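Local coordinates for SusD superfamily protein (Bacteroides vulgatus, PDB 3MYV), which probably binds polysaccharides at the cell surface as an outer-membrane member of the SusD family, as in related glycan-uptake systems of Bacteroides, at residues G185-A191 against S248-I252; R193-A197 against L212-L216; N206-F210 against A344-L348. All blocks are in the same frame, centred on the assembly; numbering follows the deposited sequence.

Contact 1: G185-A191 against S248-I252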
ATOM      1  N   GLY A 185      11.503 -10.328   3.062  1.00 15.48           N
ATOM      2  CA  GLY A 185      10.980 -10.372   1.696  1.00 15.93           C
ATOM      3  C   GLY A 185       9.580 -10.989   1.660  1.00 16.65           C
ATOM      4  O   GLY A 185       8.895 -10.959   0.620  1.00 17.83           O
ATOM      5  N   ARG A 186       9.145 -11.544   2.791  1.00 15.53           N
ATOM      6  CA  ARG A 186       7.810 -12.121   2.900  1.00 14.56           C
ATOM      7  C   ARG A 186       7.076 -11.656   4.168  1.00 16.78           C
ATOM      8  O   ARG A 186       7.677 -11.068   5.073  1.00 17.66           O
ATOM      9  CB  ARG A 186       7.907 -13.651   2.835  1.00 18.36           C
ATOM     10  CG  ARG A 186       8.472 -14.166   1.495  1.00 18.06           C
ATOM     11  CD  ARG A 186       8.921 -15.645   1.499  1.00 19.65           C
ATOM     12  NE  ARG A 186       7.908 -16.612   1.925  1.00 17.45           N
ATOM     13  CZ  ARG A 186       8.061 -17.942   1.861  1.00 24.37           C
ATOM     14  NH1 ARG A 186       9.142 -18.487   1.322  1.00 17.06           N
ATOM     15  NH2 ARG A 186       7.118 -18.751   2.322  1.00 20.80           N
HETATM   16  N   MSE A 187       5.777 -11.931   4.226  1.00 15.49           N
HETATM   17  CA  MSE A 187       4.965 -11.602   5.381  1.00 15.90           C
HETATM   18  C   MSE A 187       5.109 -12.699   6.441  1.00 17.49           C
HETATM   19  O   MSE A 187       5.100 -13.894   6.119  1.00 16.94           O
HETATM   20  CB  MSE A 187       3.479 -11.472   4.979  1.00 12.20           C
HETATM   21  CG  MSE A 187       3.202 -10.207   4.191  1.00 13.12           C
HETATM   22 SE   MSE A 187       1.363  -9.839   3.895  0.75 14.39          SE
HETATM   23  CE  MSE A 187       1.114 -10.939   2.337  1.00 18.01           C
ATOM     24  N   ASN A 188       5.207 -12.273   7.693  1.00 17.40           N
ATOM     25  CA  ASN A 188       5.073 -13.148   8.853  1.00 17.16           C
ATOM     26  C   ASN A 188       3.839 -12.713   9.654  1.00 19.16           C
ATOM     27  O   ASN A 188       3.080 -11.860   9.205  1.00 16.54           O
ATOM     28  CB  ASN A 188       6.331 -13.120   9.729  1.00 14.56           C
ATOM     29  CG  ASN A 188       6.569 -11.757  10.391  1.00 16.41           C
ATOM     30  OD1 ASN A 188       5.902 -10.790  10.078  1.00 14.65           O
ATOM     31  ND2 ASN A 188       7.520 -11.701  11.321  1.00 16.46           N
ATOM     32  N   LYS A 189       3.645 -13.289  10.831  1.00 18.59           N
ATOM     33  CA  LYS A 189       2.438 -13.004  11.634  1.00 16.05           C
ATOM     34  C   LYS A 189       2.314 -11.519  11.956  1.00 14.07           C
ATOM     35  O   LYS A 189       1.222 -10.956  11.906  1.00 13.05           O
ATOM     36  CB  LYS A 189       2.450 -13.838  12.917  1.00 15.56           C
ATOM     37  CG  LYS A 189       1.148 -13.801  13.709  1.00 16.72           C
ATOM     38  CD  LYS A 189       1.258 -14.751  14.913  1.00 20.63           C
ATOM     39  CE  LYS A 189       0.066 -14.608  15.814  1.00 22.89           C
ATOM     40  NZ  LYS A 189      -0.040 -15.734  16.726  1.00 20.82           N
ATOM     41  N   TYR A 190       3.433 -10.863  12.254  1.00 13.78           N
ATOM     42  CA  TYR A 190       3.381  -9.433  12.503  1.00 12.41           C
ATOM     43  C   TYR A 190       2.873  -8.624  11.320  1.00 12.40           C
ATOM     44  O   TYR A 190       2.037  -7.731  11.498  1.00 13.37           O
ATOM     45  CB  TYR A 190       4.728  -8.906  12.956  1.00 16.35           C
ATOM     46  CG  TYR A 190       5.096  -9.236  14.368  1.00 16.57           C
ATOM     47  CD1 TYR A 190       4.800  -8.356  15.413  1.00 20.21           C
ATOM     48  CD2 TYR A 190       5.836 -10.369  14.652  1.00 20.67           C
ATOM     49  CE1 TYR A 190       5.178  -8.651  16.720  1.00 22.17           C
ATOM     50  CE2 TYR A 190       6.235 -10.662  15.937  1.00 22.27           C
ATOM     51  CZ  TYR A 190       5.902  -9.810  16.961  1.00 27.64           C
ATOM     52  OH  TYR A 190       6.313 -10.128  18.224  1.00 35.26           O
ATOM     53  N   ALA A 191       3.385  -8.917  10.124  1.00 13.88           N
ATOM     54  CA  ALA A 191       2.952  -8.290   8.889  1.00 12.90           C
ATOM     55  C   ALA A 191       1.475  -8.483   8.679  1.00 12.21           C
ATOM     56  O   ALA A 191       0.723  -7.535   8.341  1.00 12.90           O
ATOM     57  CB  ALA A 191       3.743  -8.893   7.670  1.00 13.33           C
ATOM     58  N   SER A 248      10.277  -2.569   9.455  1.00 14.06           N
ATOM     59  CA  SER A 248       9.738  -3.253   8.296  1.00 14.30           C
ATOM     60  C   SER A 248       9.168  -4.620   8.654  1.00 13.21           C
ATOM     61  O   SER A 248       9.929  -5.545   8.986  1.00 14.71           O
ATOM     62  CB  SER A 248      10.828  -3.432   7.238  1.00 15.57           C
ATOM     63  OG  SER A 248      10.284  -4.073   6.093  1.00 13.68           O
ATOM     64  N   PHE A 249       7.849  -4.749   8.562  1.00 13.29           N
ATOM     65  CA  PHE A 249       7.190  -6.062   8.699  1.00 14.57           C
ATOM     66  C   PHE A 249       7.267  -6.814   7.351  1.00 14.78           C
ATOM     67  O   PHE A 249       7.491  -8.044   7.293  1.00 13.82           O
ATOM     68  CB  PHE A 249       5.701  -5.957   9.051  1.00 13.35           C
ATOM     69  CG  PHE A 249       5.382  -5.195  10.311  1.00 18.29           C
ATOM     70  CD1 PHE A 249       5.812  -5.655  11.547  1.00 17.45           C
ATOM     71  CD2 PHE A 249       4.593  -4.031  10.265  1.00 17.85           C
ATOM     72  CE1 PHE A 249       5.504  -4.964  12.729  1.00 17.55           C
ATOM     73  CE2 PHE A 249       4.256  -3.349  11.449  1.00 18.06           C
ATOM     74  CZ  PHE A 249       4.727  -3.810  12.677  1.00 17.01           C
ATOM     75  N   PHE A 250       7.037  -6.069   6.273  1.00 13.65           N
ATOM     76  CA  PHE A 250       7.016  -6.638   4.927  1.00 15.14           C
ATOM     77  C   PHE A 250       7.564  -5.626   3.950  1.00 15.65           C
ATOM     78  O   PHE A 250       7.014  -4.521   3.839  1.00 13.65           O
ATOM     79  CB  PHE A 250       5.567  -7.013   4.548  1.00 15.06           C
ATOM     80  CG  PHE A 250       5.405  -7.560   3.144  1.00 13.37           C
ATOM     81  CD1 PHE A 250       6.397  -8.354   2.546  1.00 14.99           C
ATOM     82  CD2 PHE A 250       4.264  -7.292   2.435  1.00 12.30           C
ATOM     83  CE1 PHE A 250       6.239  -8.841   1.256  1.00 19.64           C
ATOM     84  CE2 PHE A 250       4.097  -7.784   1.142  1.00 14.55           C
ATOM     85  CZ  PHE A 250       5.112  -8.546   0.559  1.00 10.85           C
ATOM     86  N   GLU A 251       8.630  -5.983   3.230  1.00 15.10           N
ATOM     87  CA  GLU A 251       9.052  -5.184   2.078  1.00 15.87           C
ATOM     88  C   GLU A 251       9.373  -6.124   0.929  1.00 14.27           C
ATOM     89  O   GLU A 251       9.776  -7.263   1.165  1.00 15.44           O
ATOM     90  CB  GLU A 251      10.238  -4.273   2.402  1.00 12.96           C
ATOM     91  CG  GLU A 251      11.533  -4.989   2.745  1.00 18.70           C
ATOM     92  CD  GLU A 251      12.568  -4.066   3.351  1.00 15.72           C
ATOM     93  OE1 GLU A 251      12.280  -3.466   4.410  1.00 17.56           O
ATOM     94  OE2 GLU A 251      13.689  -3.963   2.788  1.00 15.78           O
ATOM     95  N   ILE A 252       9.248  -5.625  -0.297  1.00 13.78           N
ATOM     96  CA  ILE A 252       9.579  -6.398  -1.513  1.00 14.29           C
ATOM     97  C   ILE A 252      11.106  -6.474  -1.674  1.00 17.09           C
ATOM     98  O   ILE A 252      11.808  -5.445  -1.692  1.00 16.96           O
ATOM     99  CB  ILE A 252       8.942  -5.748  -2.788  1.00 15.42           C
ATOM    100  CG1 ILE A 252       7.426  -5.586  -2.638  1.00 18.49           C
ATOM    101  CG2 ILE A 252       9.301  -6.532  -4.069  1.00 14.86           C
ATOM    102  CD1 ILE A 252       6.650  -6.942  -2.472  1.00 20.69           C
TER
HETATM  103  O   HOH W   1       9.557  -8.852   4.575  1.00 16.56           O
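Two backbones run side by side here without a direct hydrogen bond between them. Water 1 bridges them instead. It accepts from G185 N at 2.9 Å, donates to R186 O at 2.9 Å, and accepts a weak bond from E251 N at 3.3 Å. A CA-H...O contact adds to this, with G185 CA 3.4 Å from E251 O. G185 has a positive phi of 105°, where a CB would be jammed against the preceding carbonyl.

F249 and F250 carry most of the buried surface on their side. Both face L332 on strand 329-333, which makes a classic beta bulge, and both CA-to-CB bonds point toward 185-191. The selenomethionine M187 lays its CG over the face of the F250 ring, 3.8 Å from the centroid, as a CH-pi contact. Its SE lies obliquely at 4.7 Å from the same centroid, a Met-aromatic contact. A191 CB meets F249 CB at 3.8 Å and F250 CB at 4.1 Å. N188 is the N-cap of the helix that starts at K189: its OD1 accepts from A191 N at 3.1 Å, while its ND2 hydrogen-bonds to Y226 OH.

R186 turns away to form salt bridges with E112 and D17. The contact thus joins the start of helix 189-202 to the two-stranded antiparallel sheet of 248-252 and 329-333, with helices 13-27 and 103-128 packed alongside.

Contact 2: R193-A197 against L212-L216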
ATOM      1  N   ARG A 193      -0.894  -9.161  10.849  1.00 13.63           N
ATOM      2  CA  ARG A 193      -1.666  -8.367  11.813  1.00 14.60           C
ATOM      3  C   ARG A 193      -1.630  -6.875  11.456  1.00 14.45           C
ATOM      4  O   ARG A 193      -2.635  -6.193  11.580  1.00 12.82           O
ATOM      5  CB  ARG A 193      -1.151  -8.579  13.254  1.00 14.33           C
ATOM      6  CG  ARG A 193      -1.286 -10.039  13.747  1.00 14.34           C
ATOM      7  CD  ARG A 193      -0.491 -10.250  15.024  1.00 14.78           C
ATOM      8  NE  ARG A 193      -1.088  -9.553  16.155  1.00 14.16           N
ATOM      9  CZ  ARG A 193      -0.446  -9.230  17.268  1.00 19.71           C
ATOM     10  NH1 ARG A 193       0.872  -9.452  17.399  1.00 17.46           N
ATOM     11  NH2 ARG A 193      -1.115  -8.658  18.248  1.00 18.89           N
ATOM     12  N   ALA A 194      -0.489  -6.374  10.981  1.00 11.97           N
ATOM     13  CA  ALA A 194      -0.411  -4.976  10.572  1.00 12.50           C
ATOM     14  C   ALA A 194      -1.397  -4.722   9.412  1.00 14.93           C
ATOM     15  O   ALA A 194      -2.129  -3.725   9.409  1.00 11.96           O
ATOM     16  CB  ALA A 194       1.044  -4.589  10.191  1.00 11.94           C
ATOM     17  N   LEU A 195      -1.423  -5.636   8.436  1.00 16.25           N
ATOM     18  CA  LEU A 195      -2.307  -5.499   7.283  1.00 15.50           C
ATOM     19  C   LEU A 195      -3.788  -5.537   7.730  1.00 14.21           C
ATOM     20  O   LEU A 195      -4.613  -4.735   7.268  1.00 11.96           O
ATOM     21  CB  LEU A 195      -2.010  -6.603   6.247  1.00 14.89           C
ATOM     22  CG  LEU A 195      -2.861  -6.652   4.982  1.00 14.64           C
ATOM     23  CD1 LEU A 195      -2.848  -5.338   4.225  1.00 11.81           C
ATOM     24  CD2 LEU A 195      -2.444  -7.812   4.055  1.00 12.22           C
ATOM     25  N   LEU A 196      -4.099  -6.468   8.624  1.00 12.66           N
ATOM     26  CA  LEU A 196      -5.457  -6.613   9.184  1.00 14.30           C
ATOM     27  C   LEU A 196      -5.905  -5.342   9.916  1.00 14.14           C
ATOM     28  O   LEU A 196      -7.073  -4.951   9.822  1.00 14.01           O
ATOM     29  CB  LEU A 196      -5.511  -7.821  10.129  1.00 12.96           C
ATOM     30  CG  LEU A 196      -6.875  -8.169  10.743  1.00 16.42           C
ATOM     31  CD1 LEU A 196      -7.917  -8.326   9.634  1.00 17.69           C
ATOM     32  CD2 LEU A 196      -6.832  -9.406  11.636  1.00 14.80           C
ATOM     33  N   ALA A 197      -4.994  -4.706  10.678  1.00 13.91           N
ATOM     34  CA  ALA A 197      -5.349  -3.444  11.349  1.00 13.62           C
ATOM     35  C   ALA A 197      -5.699  -2.395  10.297  1.00 13.19           C
ATOM     36  O   ALA A 197      -6.671  -1.657  10.475  1.00 13.31           O
ATOM     37  CB  ALA A 197      -4.237  -2.949  12.252  1.00 14.57           C
ATOM     38  N   LEU A 212      -6.277  -3.884  17.779  1.00 15.07           N
ATOM     39  CA  LEU A 212      -5.240  -4.671  17.116  1.00 15.49           C
ATOM     40  C   LEU A 212      -3.957  -3.868  16.978  1.00 15.20           C
ATOM     41  O   LEU A 212      -2.855  -4.385  17.256  1.00 13.42           O
ATOM     42  CB  LEU A 212      -5.713  -5.177  15.739  1.00 16.14           C
ATOM     43  CG  LEU A 212      -4.700  -6.043  14.955  1.00 18.91           C
ATOM     44  CD1 LEU A 212      -4.121  -7.185  15.800  1.00 14.79           C
ATOM     45  CD2 LEU A 212      -5.337  -6.623  13.705  1.00 13.26           C
ATOM     46  N   ALA A 213      -4.076  -2.616  16.540  1.00 14.17           N
ATOM     47  CA  ALA A 213      -2.877  -1.773  16.317  1.00 15.10           C
ATOM     48  C   ALA A 213      -2.159  -1.566  17.644  1.00 14.80           C
ATOM     49  O   ALA A 213      -0.941  -1.674  17.733  1.00 15.85           O
ATOM     50  CB  ALA A 213      -3.246  -0.402  15.693  1.00 13.75           C
ATOM     51  N   ASP A 214      -2.938  -1.309  18.684  1.00 13.88           N
ATOM     52  CA  ASP A 214      -2.401  -1.142  20.043  1.00 15.17           C
ATOM     53  C   ASP A 214      -1.653  -2.396  20.508  1.00 15.80           C
ATOM     54  O   ASP A 214      -0.546  -2.302  21.051  1.00 15.74           O
ATOM     55  CB  ASP A 214      -3.561  -0.804  20.994  1.00 16.47           C
ATOM     56  CG  ASP A 214      -3.115  -0.679  22.454  1.00 21.55           C
ATOM     57  OD1 ASP A 214      -2.354   0.248  22.794  1.00 18.79           O
ATOM     58  OD2 ASP A 214      -3.533  -1.537  23.231  1.00 20.75           O
ATOM     59  N   GLN A 215      -2.246  -3.581  20.311  1.00 15.42           N
ATOM     60  CA  GLN A 215      -1.628  -4.798  20.830  1.00 14.51           C
ATOM     61  C   GLN A 215      -0.389  -5.143  20.031  1.00 14.96           C
ATOM     62  O   GLN A 215       0.582  -5.671  20.585  1.00 18.07           O
ATOM     63  CB  GLN A 215      -2.600  -5.988  20.808  1.00 15.12           C
ATOM     64  CG  GLN A 215      -2.059  -7.206  21.576  1.00 17.84           C
ATOM     65  CD  GLN A 215      -1.807  -6.896  23.044  1.00 17.51           C
ATOM     66  OE1 GLN A 215      -2.719  -6.484  23.764  1.00 24.84           O
ATOM     67  NE2 GLN A 215      -0.575  -7.081  23.491  1.00 17.40           N
ATOM     68  N   LEU A 216      -0.430  -4.862  18.725  1.00 14.48           N
ATOM     69  CA  LEU A 216       0.696  -5.132  17.832  1.00 14.70           C
ATOM     70  C   LEU A 216       1.890  -4.267  18.227  1.00 13.79           C
ATOM     71  O   LEU A 216       3.044  -4.738  18.238  1.00 16.13           O
ATOM     72  CB  LEU A 216       0.268  -4.868  16.360  1.00 13.97           C
ATOM     73  CG  LEU A 216       1.284  -5.119  15.244  1.00 15.62           C
ATOM     74  CD1 LEU A 216       1.798  -6.533  15.305  1.00 18.60           C
ATOM     75  CD2 LEU A 216       0.663  -4.836  13.840  1.00 12.50           C
TER
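This is an antiparallel helical hairpin of the kind that makes up TPR-like repeats, consistent with the TPR clan of the SusD family. Helices 189-202 and 206-223 are consecutive in the chain. Their short segments run at 153° to each other, with axes 9.5 Å apart at closest approach. No hydrogen bond crosses between the segments.

R193, L212 and L216 have the most surface covered. All three CA-to-CB bonds point toward the partner helix. R193 stretches its long side chain across the other segment. L216 CD1 sits over one face of its guanidinium, 3.7 Å from R193 NH1. Q215 CG lies at the edge of the same group, 3.8 Å from R193 NH2. The charge is met just beyond the segment, where R193 forms a salt bridge with D219. The aliphatic contacts therefore cover an arginine whose charge is already paired.

L212 packs against backbone and side-chain atoms of the opposite helix. Its CD2 is 3.5 Å from R193 O, 3.6 Å from A197 N and 3.7 Å from L196 CG. The small side chain of A197 lets the helices come near at this end: the CA atoms of A197 and A213 are only 5.8 Å apart. At the R193 end the closest CA pair, R193 and L216, is 7.2 Å apart. V337 of helix 334-348 touches A194, A213 and L216, so a third helix covers one side of the hairpin. L216 CD2 reaches A194, 3.4 Å from A194 CA and 3.7 Å from A194 CB.

Contact 3: N206-F210 against A344-L348. With EDO (1,2-ethanediol), chain K.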
ATOM      1  N   ASN A 206     -13.399   0.722  13.656  1.00 16.22           N
ATOM      2  CA  ASN A 206     -12.426   1.508  14.403  1.00 17.05           C
ATOM      3  C   ASN A 206     -11.987   0.879  15.717  1.00 15.98           C
ATOM      4  O   ASN A 206     -10.818   0.915  16.029  1.00 13.28           O
ATOM      5  CB  ASN A 206     -12.952   2.931  14.612  1.00 16.14           C
ATOM      6  CG  ASN A 206     -13.126   3.648  13.287  1.00 21.05           C
ATOM      7  OD1 ASN A 206     -14.211   4.108  12.942  1.00 21.55           O
ATOM      8  ND2 ASN A 206     -12.064   3.673  12.509  1.00 14.60           N
ATOM      9  N   ARG A 207     -12.906   0.261  16.462  1.00 15.55           N
ATOM     10  CA  ARG A 207     -12.545  -0.423  17.700  0.50 16.71           C
ATOM     11  C   ARG A 207     -11.589  -1.588  17.424  1.00 17.22           C
ATOM     12  O   ARG A 207     -10.550  -1.738  18.093  1.00 17.10           O
ATOM     13  CB  ARG A 207     -13.818  -0.894  18.419  0.50 17.75           C
ATOM     14  CG  ARG A 207     -13.613  -1.731  19.664  0.50 19.27           C
ATOM     15  CD  ARG A 207     -12.616  -1.141  20.629  0.50 21.92           C
ATOM     16  NE  ARG A 207     -12.985   0.183  21.110  0.50 18.68           N
ATOM     17  CZ  ARG A 207     -12.265   0.863  22.002  0.50 25.14           C
ATOM     18  NH1 ARG A 207     -11.145   0.332  22.504  0.50 15.85           N
ATOM     19  NH2 ARG A 207     -12.659   2.074  22.392  0.50 17.86           N
ATOM     20  N   LYS A 208     -11.928  -2.410  16.432  1.00 17.71           N
ATOM     21  CA  LYS A 208     -11.066  -3.532  16.051  1.00 14.48           C
ATOM     22  C   LYS A 208      -9.695  -3.037  15.583  1.00 14.61           C
ATOM     23  O   LYS A 208      -8.671  -3.604  15.982  1.00 14.28           O
ATOM     24  CB  LYS A 208     -11.718  -4.414  14.973  1.00 18.38           C
ATOM     25  CG  LYS A 208     -13.052  -5.046  15.442  1.00 18.96           C
ATOM     26  CD  LYS A 208     -13.518  -6.121  14.459  1.00 18.34           C
ATOM     27  CE  LYS A 208     -14.884  -6.696  14.818  1.00 26.54           C
ATOM     28  NZ  LYS A 208     -15.410  -7.543  13.693  1.00 28.71           N
ATOM     29  N   ALA A 209      -9.680  -1.989  14.759  1.00 14.23           N
ATOM     30  CA  ALA A 209      -8.417  -1.399  14.272  1.00 14.23           C
ATOM     31  C   ALA A 209      -7.558  -0.876  15.411  1.00 15.67           C
ATOM     32  O   ALA A 209      -6.354  -1.175  15.493  1.00 13.81           O
ATOM     33  CB  ALA A 209      -8.678  -0.283  13.237  1.00 14.27           C
ATOM     34  N   PHE A 210      -8.171  -0.125  16.322  1.00 16.75           N
ATOM     35  CA  PHE A 210      -7.416   0.409  17.474  1.00 15.70           C
ATOM     36  C   PHE A 210      -6.870  -0.730  18.327  1.00 15.64           C
ATOM     37  O   PHE A 210      -5.678  -0.785  18.623  1.00 15.73           O
ATOM     38  CB  PHE A 210      -8.262   1.358  18.327  1.00 13.61           C
ATOM     39  CG  PHE A 210      -7.544   1.831  19.538  1.00 14.00           C
ATOM     40  CD1 PHE A 210      -6.641   2.877  19.451  1.00 16.89           C
ATOM     41  CD2 PHE A 210      -7.661   1.152  20.741  1.00 19.61           C
ATOM     42  CE1 PHE A 210      -5.907   3.271  20.561  1.00 21.85           C
ATOM     43  CE2 PHE A 210      -6.912   1.531  21.845  1.00 19.28           C
ATOM     44  CZ  PHE A 210      -6.049   2.596  21.752  1.00 15.44           C
ATOM     45  N   ALA A 344      -7.840   5.682  14.418  1.00 11.61           N
ATOM     46  CA  ALA A 344      -8.974   4.966  14.965  1.00 12.64           C
ATOM     47  C   ALA A 344      -9.305   5.516  16.361  1.00 13.67           C
ATOM     48  O   ALA A 344     -10.478   5.721  16.697  1.00 14.42           O
ATOM     49  CB  ALA A 344      -8.665   3.442  15.011  1.00 12.56           C
ATOM     50  N   GLY A 345      -8.278   5.785  17.157  1.00 13.22           N
ATOM     51  CA  GLY A 345      -8.461   6.395  18.496  1.00 15.70           C
ATOM     52  C   GLY A 345      -9.174   7.742  18.411  1.00 13.96           C
ATOM     53  O   GLY A 345     -10.082   8.036  19.173  1.00 15.81           O
ATOM     54  N   CYS A 346      -8.758   8.554  17.445  1.00 16.27           N
ATOM     55  CA  CYS A 346      -9.386   9.829  17.224  1.00 17.40           C
ATOM     56  C   CYS A 346     -10.872   9.630  16.883  1.00 18.37           C
ATOM     57  O   CYS A 346     -11.730  10.286  17.451  1.00 19.38           O
ATOM     58  CB  CYS A 346      -8.641  10.561  16.121  1.00 18.53           C
ATOM     59  SG  CYS A 346      -9.211  12.236  15.883  1.00 21.64           S
ATOM     60  N   LYS A 347     -11.180   8.675  16.004  1.00 15.12           N
ATOM     61  CA  LYS A 347     -12.568   8.403  15.646  1.00 16.99           C
ATOM     62  C   LYS A 347     -13.401   7.829  16.781  1.00 18.86           C
ATOM     63  O   LYS A 347     -14.601   8.044  16.836  1.00 17.79           O
ATOM     64  CB  LYS A 347     -12.639   7.493  14.428  1.00 16.23           C
ATOM     65  CG  LYS A 347     -12.115   8.161  13.161  1.00 16.48           C
ATOM     66  CD  LYS A 347     -12.036   7.184  11.982  1.00 14.90           C
ATOM     67  CE  LYS A 347     -11.876   7.882  10.647  1.00 14.57           C
ATOM     68  NZ  LYS A 347     -11.428   6.940   9.557  1.00 14.24           N
ATOM     69  N   LEU A 348     -12.769   7.079  17.675  1.00 15.69           N
ATOM     70  CA  LEU A 348     -13.476   6.471  18.807  1.00 16.93           C
ATOM     71  C   LEU A 348     -13.759   7.400  19.989  1.00 16.89           C
ATOM     72  O   LEU A 348     -14.732   7.204  20.711  1.00 14.61           O
ATOM     73  CB  LEU A 348     -12.693   5.250  19.309  1.00 18.91           C
ATOM     74  CG  LEU A 348     -12.733   4.030  18.394  1.00 21.68           C
ATOM     75  CD1 LEU A 348     -11.587   3.078  18.726  1.00 16.46           C
ATOM     76  CD2 LEU A 348     -14.097   3.339  18.505  1.00 17.98           C
TER
HETATM   77  C1  EDO K 520     -10.345  13.510  19.746  1.00 38.75           C
HETATM   78  O1  EDO K 520     -10.731  13.581  21.124  1.00 36.64           O
HETATM   79  C2  EDO K 520     -11.530  13.063  18.902  1.00 39.69           C
HETATM   80  O2  EDO K 520     -12.102  11.909  19.522  1.00 39.76           O
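L348 lays its side chain across the first turn of helix 206-223 and has the most surface covered of any residue here. Its CD1 lies 3.5 Å from N206 O, 3.8 Å from R207 CA and 3.8 Å from F210 CB. In the conformer given here, the same methyl sits over one face of the R207 guanidinium, 3.9 Å from R207 NH2. R207 points its CA-to-CB bond away from the other helix, but its end folds back to make this contact. Its charge is paired in a salt bridge with D211.

One turn earlier, A344 fills the space between N206, A209 and F210. A344 CB is 3.5 Å from N206 O, 3.9 Å from F210 CB and 4.1 Å from A209 CB. The CA atoms of N206 and A344 are 4.9 Å apart, a close approach made possible by the small alanine. G345 has no side chain, and F210 CD1 comes to 4.0 Å from G345 N. A CB on G345 would be 3.7 Å from F210 CD1. K347 points its CA-to-CB bond toward the other helix, and its NZ forms a salt bridge with E343.

No hydrogen bond links the two segments. A 1,2-ethanediol, probably from the crystallisation liquor, donates from its O2 to C346 O at 2.7 Å. A352 and Q355 of helix 350-367 also touch the F210 side chain. The segment axes come within 8.8 Å, with 139° between their directions. Packing of helix 206-223 against helix 334-348, far along the chain, is consistent with the stacked helical hairpins of a TPR-like array, as expected from the TPR clan of the SusD family.

The contacts lie in a row, with contact 2 between the others. Its centre is 13 Å from that of contact 1 and 11 Å from that of contact 3. The centres of contacts 1 and 3 are 23 Å apart, and the two do not touch. Helix 189-202 serves contacts 1 and 2, and helix 206-223 serves contacts 2 and 3. Y190 CD1 meets L216 CD1 at 3.5 Å, and A197 O meets A209 CB at 3.7 Å. Along the chain, contact 2 is nested inside the loop closed by contact 1, while contact 3 reaches on to helix 334-348. Together they tie one helical hairpin to the small sheet at one end and to a later helix at the other.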